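Local coordinates for protein phosphoserine aminotransferase SerC (Cytophaga hutchinsonii ATCC 33406, PDB 3FFR) that probably catalyses the pyridoxal-phosphate-dependent exchange of an amino group between phosphoserine and a keto acid, a step of serine biosynthesis, at residues Phe87-Gly92 / Asn153-Lys158; Pro17-His22 / Phe193-Gly198; Ala275-Thr280 / His345-Val350; Lys118-Ala123 / Val145-Glu150. All coordinates share one frame; numbering follows the deposited sequence. Where two conformers were deposited one is given.

How the interactions relate
Along the chain, 118-123 and 145-150 (interaction 4) fall between the segments of interaction 1, both fall between those of interaction 2, and interaction 3 follows. Interactions 1 and 4 lie together on strand 85-90, next to the outermost strand 108-113 of the seven-stranded sheet: their centres are about 9 Å apart, N91 ND2 reaches K118 O at 3.1 Å in a probable hydrogen bond, and C89 touches side chains of both. Interaction 2 lies on the other side of the chain's centre, about 32 Å from interaction 1 between centres, beside the dimer interface. Interaction 3 joins two helices that pack beside the five-stranded sheet, with nearest atoms about 6 Å from interaction 2. The contacts thus lie on or beside both sheets and in the segment following the cofactor lysine.

Interaction 1: Phe87-Gly92 / Asn153-Lys158; sequences FHCVNG and NTFRDK
C89 and F155 have the closest CA atoms of the two segments, yet these lie 11.1 Å apart, so the backbones of 87-92 and 153-158 never meet and side chains, chiefly the F155 ring, bridge the space. Residues 87-90 end a strand in the seven-stranded mixed sheet characteristic of fold type I pyridoxal-phosphate enzymes. Residues 153-158 follow helix 149-152 and keep helical backbone angles, with one turn marked by the bond from K158 N to F155 O at 3.0 Å. F87 and C89 project from the strand on the side of this turn, whereas H88 and V90 pack against helix 93-104.

The F155 ring accounts for the whole of its segment's share in the contact. Its CG is anti to the carbonyl carbon (chi1 -77°), which carries the ring toward the sheet, where it also touches I134 and L136 of the neighbouring strand 133-137. In F87, CG lies anti to the backbone N (chi1 173°), which swings the ring out so that CE1 comes within 4.3 Å of F155 CE2, an oblique approach between two buried rings. Within the turn, T154 OG1 is hydrogen-bonded to D151 O. The remaining touch is a sulfur-aromatic contact: C89 SG lies 5.0 Å from the centroid of the F155 ring, 56° off its normal, and meets the far end of the ring at CZ, 4.0 Å away.

Interaction 2: Pro17-His22 / Phe193-Gly198; sequences PTVRQH and FGLPAG
A small buried van der Waals contact, V19 against G194 and L195, joins the start of helix 19-28 to the loop between strands 184-188 and 200-205. One methyl group does the work. V19 CG2 reaches the carbonyl oxygen of G194 at 3.5 Å and L195 CD2 at 3.8 Å, while the V19 and L195 side chains cross at about a right angle. With CG1 anti to the backbone N (chi1 167°), it is CG2 that is turned to the loop. G194 has a positive phi of 66°, a value that favours glycine, and it is also tied by a backbone hydrogen bond to Y16, just ahead of the helix. Helix 246-262 makes the contact three-sided, its V255 touching both V19 and L195 while its D258 OD2 bonds to T18 OG1 and H22 NE2.

The second subunit lies close by: R20 forms a salt bridge with D28 of that subunit, and P196 packs on its M247. The loop lies just beyond K191, which carries the cofactor as an internal aldimine. This joining of an N-terminal helix to the segment after the Schiff-base lysine, next to the dimer interface, is consistent with a fold type I aminotransferase.

Interaction 3: Ala275-Thr280 / His345-Val350; sequences AALINT and HSLEQV
Flat groups stay at the margins where L277 and I278 meet L347 and V350, for the contact itself is made by aliphatic branches. The imidazole of H345 is stacked with the ring of F8, and its two nitrogens are hydrogen-bonded to Y7 O and F342 N. The carboxamide of Q349 turns back on its own helix start: OE1 accepts from S346 N at 2.8 Å, the donor tilted 23° from the carbonyl plane. In return S346 OG accepts from Q349 N at 3.1 Å, completing a capping box at the beginning of helix 347-360. On the other helix, the plane of the A276 carbonyl is approached from its two opposite faces by T280 N and T280 OG1, and T280 OG1 lies 2.7 Å from A276 O.

Within the two segments the CA atoms nearest each other are those of I278 and V350, 7.6 Å apart. V350 CG1, anti to its backbone N (chi1 171°), fits against the I278 branch, with I278 CG1 at 3.7 Å and I278 CD1 at 3.9 Å. L277 CD1 lies 4.2 Å from the same V350 CG1, and on the more open side it meets L347 CD1 methyl to methyl at 3.7 Å. The leucines cross at about a right angle, as do I278 and V350.

Helices 264-284 and 347-360 thereby pack together beside the five-stranded sheet. I278 rests on I303 of strand 302-307, V350 on F8 of strand 6-8, and L347 also touches E273 and K274 one turn earlier on helix 264-284.

Interaction 4: Lys118-Ala123 / Val145-Glu150; sequences KGFYPA and VSMPVE
V145 faces the backbone of K118 and G119, and its two methyls rest against that backbone, both touching K118 O. With CG1 anti to the backbone N (chi1 177°), CG1 settles 3.6 Å from G119 CA, while CG2 lies 3.7 Å from K118 O. G119 suits this place, since a side chain would point straight at V145 CG1. An alanine in place of V145 would remove both methyls and would probably leave a gap against the backbone of K118 and G119, letting the loop shift.

M147, a selenomethionine here, provides the second touch. Its chain is extended through chi1 and chi2, then bends at chi3 (-88°), which brings CE onto the base of F120: CE lies 3.7 Å from F120 CD2 and equally close to F120 CB. The F120 ring is met obliquely by this methyl, and both side chains also reach C89 of strand 85-90. Between the two touches a water links the backbones, donating to S146 O at 2.9 Å and accepting from F120 N at 3.1 Å. The arrangement is a loop laid across a short, weakly bonded strand at about 145-146, which pairs antiparallel with 139-140, and it packs through F120 and M147 on the seven-stranded sheet of this fold type I aminotransferase.

Interaction 1: Phe87-Gly92 / Asn153-Lys158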
loop_
_atom_site.group_PDB
_atom_site.type_symbol
_atom_site.label_atom_id
_atom_site.label_comp_id
_atom_site.label_asym_id
_atom_site.label_seq_id
_atom_site.Cartn_x
_atom_site.Cartn_y
_atom_site.Cartn_z
ATOM N N PHE A 87 -19.292 -6.504 16.974
ATOM C CA PHE A 87 -19.031 -7.604 17.945
ATOM C C PHE A 87 -17.742 -8.276 17.518
ATOM O O PHE A 87 -17.572 -8.608 16.331
ATOM C CB PHE A 87 -20.204 -8.593 17.930
ATOM C CG PHE A 87 -19.983 -9.845 18.741
ATOM C CD1 PHE A 87 -19.305 -10.925 18.210
ATOM C CD2 PHE A 87 -20.481 -9.939 20.015
ATOM C CE1 PHE A 87 -19.101 -12.049 18.956
ATOM C CE2 PHE A 87 -20.292 -11.094 20.771
ATOM C CZ PHE A 87 -19.596 -12.129 20.250
ATOM N N HIS A 88 -16.836 -8.479 18.480
ATOM C CA HIS A 88 -15.545 -9.084 18.205
ATOM C C HIS A 88 -15.186 -10.213 19.159
ATOM O O HIS A 88 -15.337 -10.069 20.346
ATOM C CB HIS A 88 -14.426 -8.017 18.370
ATOM C CG HIS A 88 -14.577 -6.817 17.483
ATOM N ND1 HIS A 88 -13.713 -6.551 16.435
ATOM C CD2 HIS A 88 -15.488 -5.818 17.492
ATOM C CE1 HIS A 88 -14.122 -5.446 15.817
ATOM N NE2 HIS A 88 -15.189 -4.978 16.442
ATOM N N CYS A 89 -14.683 -11.306 18.595
ATOM C CA CYS A 89 -14.039 -12.369 19.393
ATOM C C CYS A 89 -12.574 -11.982 19.544
ATOM O O CYS A 89 -11.855 -11.863 18.545
ATOM C CB CYS A 89 -14.149 -13.747 18.721
ATOM S SG CYS A 89 -15.785 -14.493 18.943
ATOM N N VAL A 90 -12.147 -11.787 20.782
ATOM C CA VAL A 90 -10.784 -11.323 21.087
ATOM C C VAL A 90 -10.025 -12.323 21.942
ATOM O O VAL A 90 -10.489 -12.675 23.035
ATOM C CB VAL A 90 -10.835 -9.945 21.809
ATOM C CG1 VAL A 90 -9.426 -9.510 22.298
ATOM C CG2 VAL A 90 -11.479 -8.882 20.880
ATOM N N ASN A 91 -8.888 -12.777 21.429
ATOM C CA ASN A 91 -8.066 -13.757 22.169
ATOM C C ASN A 91 -6.582 -13.576 21.987
ATOM O O ASN A 91 -5.766 -14.436 22.325
ATOM C CB ASN A 91 -8.470 -15.204 21.851
ATOM C CG ASN A 91 -8.175 -15.593 20.418
ATOM O OD1 ASN A 91 -7.949 -14.736 19.561
ATOM N ND2 ASN A 91 -8.139 -16.898 20.158
ATOM N N GLY A 92 -6.215 -12.449 21.417
ATOM C CA GLY A 92 -4.798 -12.148 21.209
ATOM C C GLY A 92 -4.592 -10.769 20.640
ATOM O O GLY A 92 -5.533 -9.975 20.489
ATOM N N ASN A 153 -18.795 -21.497 11.586
ATOM C CA ASN A 153 -20.104 -21.739 10.989
ATOM C C ASN A 153 -21.260 -21.636 11.964
ATOM O O ASN A 153 -22.420 -21.596 11.545
ATOM C CB ASN A 153 -20.161 -23.116 10.295
ATOM C CG ASN A 153 -19.402 -23.144 8.984
ATOM O OD1 ASN A 153 -19.016 -22.099 8.454
ATOM N ND2 ASN A 153 -19.197 -24.348 8.444
ATOM N N THR A 154 -20.946 -21.606 13.249
ATOM C CA THR A 154 -21.989 -21.551 14.274
ATOM C C THR A 154 -22.507 -20.152 14.500
ATOM O O THR A 154 -23.539 -19.955 15.135
ATOM C CB THR A 154 -21.527 -22.069 15.647
ATOM O OG1 THR A 154 -20.513 -21.215 16.190
ATOM C CG2 THR A 154 -21.045 -23.509 15.557
ATOM N N PHE A 155 -21.814 -19.172 13.960
ATOM C CA PHE A 155 -22.197 -17.756 14.209
ATOM C C PHE A 155 -23.368 -17.220 13.410
ATOM O O PHE A 155 -24.111 -16.364 13.888
ATOM C CB PHE A 155 -20.986 -16.830 14.093
ATOM C CG PHE A 155 -20.089 -16.880 15.314
ATOM C CD1 PHE A 155 -19.135 -17.871 15.446
ATOM C CD2 PHE A 155 -20.257 -15.982 16.352
ATOM C CE1 PHE A 155 -18.339 -17.942 16.567
ATOM C CE2 PHE A 155 -19.465 -16.060 17.487
ATOM C CZ PHE A 155 -18.509 -17.044 17.597
ATOM N N ARG A 156 -23.577 -17.769 12.227
ATOM C CA ARG A 156 -24.633 -17.259 11.358
ATOM C C ARG A 156 -25.981 -17.228 12.022
ATOM O O ARG A 156 -26.723 -16.262 11.904
ATOM C CB ARG A 156 -24.802 -18.029 10.054
ATOM C CG ARG A 156 -26.146 -17.624 9.454
ATOM C CD ARG A 156 -26.301 -16.112 9.695
ATOM N NE ARG A 156 -25.345 -15.439 8.851
ATOM C CZ ARG A 156 -24.765 -14.252 9.046
ATOM N NH1 ARG A 156 -24.966 -13.495 10.118
ATOM N NH2 ARG A 156 -23.924 -13.854 8.131
ATOM N N ASP A 157 -26.308 -18.287 12.743
ATOM C CA ASP A 157 -27.635 -18.353 13.358
ATOM C C ASP A 157 -27.780 -17.571 14.645
ATOM O O ASP A 157 -28.888 -17.354 15.113
ATOM C CB ASP A 157 -28.067 -19.801 13.557
ATOM C CG ASP A 157 -28.521 -20.452 12.265
ATOM O OD1 ASP A 157 -28.650 -19.756 11.209
ATOM O OD2 ASP A 157 -28.776 -21.671 12.310
ATOM N N LYS A 158 -26.659 -17.147 15.203
ATOM C CA LYS A 158 -26.668 -16.360 16.449
ATOM C C LYS A 158 -27.146 -14.921 16.235
ATOM O O LYS A 158 -27.640 -14.263 17.146
ATOM C CB LYS A 158 -25.287 -16.355 17.096
ATOM C CG LYS A 158 -24.791 -17.719 17.492
ATOM C CD LYS A 158 -23.437 -17.584 18.194
ATOM C CE LYS A 158 -22.778 -18.930 18.468
ATOM N NZ LYS A 158 -23.569 -19.784 19.386
#

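Interaction 2: Pro17-His22 / Phe193-Gly198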
loop_
_atom_site.group_PDB
_atom_site.type_symbol
_atom_site.label_atom_id
_atom_site.label_comp_id
_atom_site.label_asym_id
_atom_site.label_seq_id
_atom_site.Cartn_x
_atom_site.Cartn_y
_atom_site.Cartn_z
ATOM N N PRO A 17 8.476 -20.255 -3.640
ATOM C CA PRO A 17 9.720 -20.563 -4.345
ATOM C C PRO A 17 9.835 -20.051 -5.767
ATOM O O PRO A 17 10.944 -19.904 -6.306
ATOM C CB PRO A 17 9.796 -22.098 -4.286
ATOM C CG PRO A 17 8.441 -22.551 -4.014
ATOM C CD PRO A 17 7.783 -21.477 -3.189
ATOM N N THR A 18 8.706 -19.748 -6.363
ATOM C CA THR A 18 8.716 -19.261 -7.757
ATOM C C THR A 18 8.803 -17.751 -7.876
ATOM O O THR A 18 8.894 -17.202 -8.974
ATOM C CB THR A 18 7.449 -19.708 -8.489
ATOM O OG1 THR A 18 6.295 -19.241 -7.764
ATOM C CG2 THR A 18 7.410 -21.239 -8.613
ATOM N N VAL A 19 8.733 -17.073 -6.734
ATOM C CA VAL A 19 8.674 -15.619 -6.745
ATOM C C VAL A 19 9.872 -15.015 -7.420
ATOM O O VAL A 19 9.743 -14.057 -8.199
ATOM C CB VAL A 19 8.423 -15.013 -5.334
ATOM C CG1 VAL A 19 8.682 -13.499 -5.314
ATOM C CG2 VAL A 19 6.985 -15.303 -4.883
ATOM N N ARG A 20 11.056 -15.559 -7.172
ATOM C CA ARG A 20 12.257 -14.963 -7.810
ATOM C C ARG A 20 12.124 -14.919 -9.322
ATOM O O ARG A 20 12.346 -13.872 -9.954
ATOM C CB ARG A 20 13.536 -15.699 -7.401
ATOM C CG ARG A 20 14.783 -15.078 -7.978
ATOM C CD ARG A 20 16.059 -15.822 -7.586
ATOM N NE ARG A 20 17.179 -15.006 -8.053
ATOM C CZ ARG A 20 17.874 -14.164 -7.289
ATOM N NH1 ARG A 20 17.642 -14.100 -5.976
ATOM N NH2 ARG A 20 18.841 -13.441 -7.848
ATOM N N GLN A 21 11.746 -16.040 -9.914
ATOM C CA GLN A 21 11.661 -16.034 -11.377
ATOM C C GLN A 21 10.507 -15.162 -11.849
ATOM O O GLN A 21 10.657 -14.465 -12.865
ATOM C CB GLN A 21 11.666 -17.432 -12.012
ATOM C CG GLN A 21 11.652 -17.359 -13.566
ATOM C CD GLN A 21 12.718 -16.414 -14.184
ATOM O OE1 GLN A 21 13.931 -16.622 -14.022
ATOM N NE2 GLN A 21 12.255 -15.395 -14.929
ATOM N N HIS A 22 9.412 -15.130 -11.105
ATOM C CA HIS A 22 8.281 -14.258 -11.472
ATOM C C HIS A 22 8.626 -12.796 -11.398
ATOM O O HIS A 22 8.137 -11.989 -12.202
ATOM C CB HIS A 22 7.011 -14.536 -10.655
ATOM C CG HIS A 22 6.429 -15.893 -10.877
ATOM N ND1 HIS A 22 6.241 -16.436 -12.137
ATOM C CD2 HIS A 22 5.927 -16.791 -9.997
ATOM C CE1 HIS A 22 5.678 -17.625 -12.010
ATOM N NE2 HIS A 22 5.468 -17.860 -10.726
ATOM N N PHE A 193 0.577 -16.619 1.363
ATOM C CA PHE A 193 0.708 -16.398 -0.093
ATOM C C PHE A 193 2.157 -16.196 -0.540
ATOM O O PHE A 193 2.469 -16.247 -1.743
ATOM C CB PHE A 193 -0.291 -15.365 -0.635
ATOM C CG PHE A 193 -1.676 -15.930 -0.735
ATOM C CD1 PHE A 193 -2.062 -16.625 -1.860
ATOM C CD2 PHE A 193 -2.577 -15.807 0.294
ATOM C CE1 PHE A 193 -3.329 -17.179 -1.955
ATOM C CE2 PHE A 193 -3.869 -16.355 0.208
ATOM C CZ PHE A 193 -4.240 -17.039 -0.922
ATOM N N GLY A 194 3.055 -16.012 0.434
ATOM C CA GLY A 194 4.491 -16.011 0.148
ATOM C C GLY A 194 5.034 -14.885 -0.720
ATOM O O GLY A 194 5.987 -15.077 -1.518
ATOM N N LEU A 195 4.417 -13.711 -0.595
ATOM C CA LEU A 195 4.851 -12.545 -1.339
ATOM C C LEU A 195 5.487 -11.543 -0.396
ATOM O O LEU A 195 5.263 -11.594 0.815
ATOM C CB LEU A 195 3.661 -11.853 -2.049
ATOM C CG LEU A 195 2.847 -12.641 -3.071
ATOM C CD1 LEU A 195 1.945 -11.650 -3.886
ATOM C CD2 LEU A 195 3.740 -13.457 -4.002
ATOM N N PRO A 196 6.283 -10.589 -0.941
ATOM C CA PRO A 196 6.675 -9.487 -0.082
ATOM C C PRO A 196 5.427 -8.732 0.379
ATOM O O PRO A 196 4.430 -8.724 -0.297
ATOM C CB PRO A 196 7.471 -8.575 -1.015
ATOM C CG PRO A 196 7.996 -9.476 -2.056
ATOM C CD PRO A 196 6.819 -10.424 -2.305
ATOM N N ALA A 197 5.496 -8.106 1.543
ATOM C CA ALA A 197 4.361 -7.302 2.009
ATOM C C ALA A 197 4.131 -6.122 1.029
ATOM O O ALA A 197 5.043 -5.665 0.332
ATOM C CB ALA A 197 4.573 -6.808 3.462
ATOM N N GLY A 198 2.884 -5.651 1.055
ATOM C CA GLY A 198 2.408 -4.536 0.248
ATOM C C GLY A 198 1.105 -4.753 -0.489
ATOM O O GLY A 198 0.767 -4.002 -1.403
#

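Interaction 3: Ala275-Thr280 / His345-Val350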
loop_
_atom_site.group_PDB
_atom_site.type_symbol
_atom_site.label_atom_id
_atom_site.label_comp_id
_atom_site.label_asym_id
_atom_site.label_seq_id
_atom_site.Cartn_x
_atom_site.Cartn_y
_atom_site.Cartn_z
ATOM N N ALA A 275 2.841 -30.026 9.425
ATOM C CA ALA A 275 2.405 -29.750 10.812
ATOM C C ALA A 275 2.592 -31.014 11.662
ATOM O O ALA A 275 3.026 -30.967 12.818
ATOM C CB ALA A 275 0.920 -29.269 10.847
ATOM N N ALA A 276 2.302 -32.152 11.045
ATOM C CA ALA A 276 2.390 -33.435 11.751
ATOM C C ALA A 276 3.842 -33.733 12.143
ATOM O O ALA A 276 4.130 -34.255 13.233
ATOM C CB ALA A 276 1.773 -34.559 10.909
ATOM N N LEU A 277 4.762 -33.402 11.261
ATOM C CA LEU A 277 6.202 -33.609 11.539
ATOM C C LEU A 277 6.626 -32.809 12.766
ATOM O O LEU A 277 7.290 -33.311 13.683
ATOM C CB LEU A 277 7.092 -33.173 10.373
ATOM C CG LEU A 277 7.258 -34.063 9.164
ATOM C CD1 LEU A 277 8.259 -33.394 8.186
ATOM C CD2 LEU A 277 7.766 -35.458 9.604
ATOM N N ILE A 278 6.207 -31.544 12.758
ATOM C CA ILE A 278 6.536 -30.598 13.819
ATOM C C ILE A 278 5.892 -31.000 15.134
ATOM O O ILE A 278 6.547 -31.062 16.190
ATOM C CB ILE A 278 6.147 -29.118 13.445
ATOM C CG1 ILE A 278 6.948 -28.614 12.239
ATOM C CG2 ILE A 278 6.282 -28.179 14.684
ATOM C CD1 ILE A 278 6.376 -27.313 11.596
ATOM N N ASN A 279 4.608 -31.339 15.060
ATOM C CA ASN A 279 3.834 -31.638 16.260
ATOM C C ASN A 279 4.271 -32.958 16.892
ATOM O O ASN A 279 4.272 -33.108 18.106
ATOM C CB ASN A 279 2.330 -31.572 15.964
ATOM C CG ASN A 279 1.873 -30.152 15.716
ATOM O OD1 ASN A 279 2.427 -29.209 16.304
ATOM N ND2 ASN A 279 0.836 -29.977 14.872
ATOM N N THR A 280 4.657 -33.894 16.054
ATOM C CA THR A 280 5.134 -35.197 16.549
ATOM C C THR A 280 6.389 -34.996 17.404
ATOM O O THR A 280 6.588 -35.651 18.439
ATOM C CB THR A 280 5.413 -36.175 15.379
ATOM O OG1 THR A 280 4.155 -36.511 14.760
ATOM C CG2 THR A 280 6.081 -37.486 15.908
ATOM N N HIS A 345 7.119 -23.076 2.465
ATOM C CA HIS A 345 8.005 -24.006 3.198
ATOM C C HIS A 345 7.759 -25.417 2.696
ATOM O O HIS A 345 6.637 -25.902 2.713
ATOM C CB HIS A 345 7.732 -23.932 4.707
ATOM C CG HIS A 345 7.894 -22.554 5.271
ATOM N ND1 HIS A 345 6.827 -21.781 5.674
ATOM C CD2 HIS A 345 9.005 -21.804 5.480
ATOM C CE1 HIS A 345 7.274 -20.602 6.083
ATOM N NE2 HIS A 345 8.590 -20.591 5.976
ATOM N N SER A 346 8.805 -26.057 2.195
ATOM C CA SER A 346 8.654 -27.418 1.688
ATOM C C SER A 346 8.786 -28.440 2.790
ATOM O O SER A 346 9.319 -28.185 3.874
ATOM C CB SER A 346 9.709 -27.745 0.643
ATOM O OG SER A 346 10.998 -27.730 1.247
ATOM N N LEU A 347 8.317 -29.618 2.448
ATOM C CA LEU A 347 8.400 -30.776 3.335
ATOM C C LEU A 347 9.858 -31.023 3.702
ATOM O O LEU A 347 10.192 -31.280 4.867
ATOM C CB LEU A 347 7.810 -32.003 2.654
ATOM C CG LEU A 347 7.774 -33.292 3.494
ATOM C CD1 LEU A 347 6.929 -33.083 4.739
ATOM C CD2 LEU A 347 7.229 -34.453 2.657
ATOM N N GLU A 348 10.741 -30.872 2.720
ATOM C CA GLU A 348 12.148 -31.166 2.998
ATOM C C GLU A 348 12.733 -30.132 3.926
ATOM O O GLU A 348 13.527 -30.484 4.790
ATOM C CB GLU A 348 13.010 -31.346 1.746
ATOM C CG GLU A 348 14.473 -31.698 2.092
ATOM C CD GLU A 348 14.626 -32.793 3.169
ATOM O OE1 GLU A 348 14.040 -33.901 3.036
ATOM O OE2 GLU A 348 15.364 -32.549 4.159
ATOM N N GLN A 349 12.314 -28.882 3.767
ATOM C CA GLN A 349 12.785 -27.802 4.643
ATOM C C GLN A 349 12.327 -28.049 6.097
ATOM O O GLN A 349 13.101 -27.907 7.043
ATOM C CB GLN A 349 12.296 -26.437 4.156
ATOM C CG GLN A 349 13.042 -25.954 2.901
ATOM C CD GLN A 349 12.418 -24.722 2.263
ATOM O OE1 GLN A 349 11.208 -24.546 2.311
ATOM N NE2 GLN A 349 13.250 -23.890 1.610
ATOM N N VAL A 350 11.070 -28.452 6.258
ATOM C CA VAL A 350 10.511 -28.700 7.592
ATOM C C VAL A 350 11.203 -29.916 8.220
ATOM O O VAL A 350 11.524 -29.932 9.414
ATOM C CB VAL A 350 8.972 -28.842 7.576
ATOM C CG1 VAL A 350 8.449 -29.310 8.918
ATOM C CG2 VAL A 350 8.336 -27.475 7.224
#

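Interaction 4: Lys118-Ala123 / Val145-Glu150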
loop_
_atom_site.group_PDB
_atom_site.type_symbol
_atom_site.label_atom_id
_atom_site.label_comp_id
_atom_site.label_asym_id
_atom_site.label_seq_id
_atom_site.Cartn_x
_atom_site.Cartn_y
_atom_site.Cartn_z
ATOM N N LYS A 118 -5.711 -19.320 24.546
ATOM C CA LYS A 118 -6.984 -20.047 24.488
ATOM C C LYS A 118 -7.870 -19.609 23.338
ATOM O O LYS A 118 -7.685 -18.570 22.722
ATOM C CB LYS A 118 -7.743 -19.926 25.814
ATOM C CG LYS A 118 -7.049 -20.651 26.941
ATOM C CD LYS A 118 -7.733 -20.459 28.232
ATOM C CE LYS A 118 -7.099 -21.359 29.293
ATOM N NZ LYS A 118 -7.798 -21.181 30.594
ATOM N N GLY A 119 -8.860 -20.450 23.088
ATOM C CA GLY A 119 -9.826 -20.215 22.030
ATOM C C GLY A 119 -11.241 -20.169 22.543
ATOM O O GLY A 119 -11.495 -19.999 23.752
ATOM N N PHE A 120 -12.169 -20.339 21.612
ATOM C CA PHE A 120 -13.604 -20.198 21.860
ATOM C C PHE A 120 -14.409 -21.477 21.701
ATOM O O PHE A 120 -14.085 -22.353 20.887
ATOM C CB PHE A 120 -14.176 -19.133 20.907
ATOM C CG PHE A 120 -13.594 -17.774 21.144
ATOM C CD1 PHE A 120 -14.073 -16.971 22.166
ATOM C CD2 PHE A 120 -12.517 -17.320 20.392
ATOM C CE1 PHE A 120 -13.499 -15.722 22.397
ATOM C CE2 PHE A 120 -11.950 -16.089 20.643
ATOM C CZ PHE A 120 -12.450 -15.297 21.639
ATOM N N TYR A 121 -15.486 -21.524 22.481
ATOM C CA TYR A 121 -16.427 -22.670 22.519
ATOM C C TYR A 121 -17.807 -22.079 22.224
ATOM O O TYR A 121 -18.461 -21.529 23.107
ATOM C CB TYR A 121 -16.348 -23.440 23.860
ATOM C CG TYR A 121 -14.931 -23.901 24.040
ATOM C CD1 TYR A 121 -14.477 -25.072 23.454
ATOM C CD2 TYR A 121 -14.004 -23.098 24.675
ATOM C CE1 TYR A 121 -13.143 -25.455 23.556
ATOM C CE2 TYR A 121 -12.641 -23.480 24.775
ATOM C CZ TYR A 121 -12.235 -24.656 24.209
ATOM O OH TYR A 121 -10.906 -25.044 24.292
ATOM N N PRO A 122 -18.217 -22.155 20.958
ATOM C CA PRO A 122 -19.394 -21.431 20.506
ATOM C C PRO A 122 -20.684 -21.729 21.216
ATOM O O PRO A 122 -21.559 -20.886 21.252
ATOM C CB PRO A 122 -19.524 -21.865 19.036
ATOM C CG PRO A 122 -18.172 -22.184 18.616
ATOM C CD PRO A 122 -17.479 -22.740 19.820
ATOM N N ALA A 123 -20.788 -22.915 21.763
ATOM C CA ALA A 123 -22.032 -23.301 22.432
ATOM C C ALA A 123 -22.341 -22.305 23.556
ATOM O O ALA A 123 -23.494 -22.072 23.899
ATOM C CB ALA A 123 -21.913 -24.719 22.998
ATOM N N VAL A 145 -3.607 -19.795 18.127
ATOM C CA VAL A 145 -4.944 -20.361 18.256
ATOM C C VAL A 145 -5.800 -20.093 17.027
ATOM O O VAL A 145 -5.884 -18.969 16.525
ATOM C CB VAL A 145 -5.698 -19.815 19.498
ATOM C CG1 VAL A 145 -7.189 -20.383 19.572
ATOM C CG2 VAL A 145 -4.919 -20.151 20.829
ATOM N N SER A 146 -6.434 -21.151 16.543
ATOM C CA SER A 146 -7.388 -21.047 15.435
ATOM C C SER A 146 -8.810 -21.202 15.903
ATOM O O SER A 146 -9.086 -21.747 16.964
ATOM C CB SER A 146 -7.129 -22.104 14.359
ATOM O OG SER A 146 -5.834 -22.016 13.772
HETATM N N MSE A 147 -9.704 -20.672 15.084
HETATM C CA MSE A 147 -11.156 -20.911 15.192
HETATM C C MSE A 147 -11.526 -21.722 13.943
HETATM O O MSE A 147 -11.717 -21.153 12.861
HETATM C CB MSE A 147 -11.987 -19.650 15.225
HETATM C CG MSE A 147 -13.439 -19.991 15.428
HETATM SE SE MSE A 147 -14.632 -18.464 15.469
HETATM C CE MSE A 147 -14.548 -18.042 17.391
ATOM N N PRO A 148 -11.594 -23.054 14.069
ATOM C CA PRO A 148 -11.890 -23.890 12.903
ATOM C C PRO A 148 -13.203 -23.526 12.215
ATOM O O PRO A 148 -14.091 -22.971 12.831
ATOM C CB PRO A 148 -11.966 -25.274 13.486
ATOM C CG PRO A 148 -11.042 -25.237 14.629
ATOM C CD PRO A 148 -11.286 -23.887 15.253
ATOM N N VAL A 149 -13.285 -23.861 10.932
ATOM C CA VAL A 149 -14.454 -23.507 10.117
ATOM C C VAL A 149 -15.757 -23.993 10.739
ATOM O O VAL A 149 -16.760 -23.285 10.719
ATOM C CB VAL A 149 -14.269 -23.965 8.646
ATOM C CG1 VAL A 149 -15.570 -23.824 7.836
ATOM C CG2 VAL A 149 -13.135 -23.121 7.979
ATOM N N GLU A 150 -15.730 -25.177 11.352
ATOM C CA GLU A 150 -16.949 -25.722 11.943
ATOM C C GLU A 150 -17.433 -24.816 13.070
ATOM O O GLU A 150 -18.633 -24.669 13.291
ATOM C CB GLU A 150 -16.780 -27.178 12.434
ATOM C CG GLU A 150 -15.753 -27.384 13.532
ATOM C CD GLU A 150 -15.647 -28.845 13.953
ATOM O OE1 GLU A 150 -16.503 -29.651 13.510
ATOM O OE2 GLU A 150 -14.720 -29.174 14.727
HETATM O O HOH W 1 -11.082 -20.654 18.733
#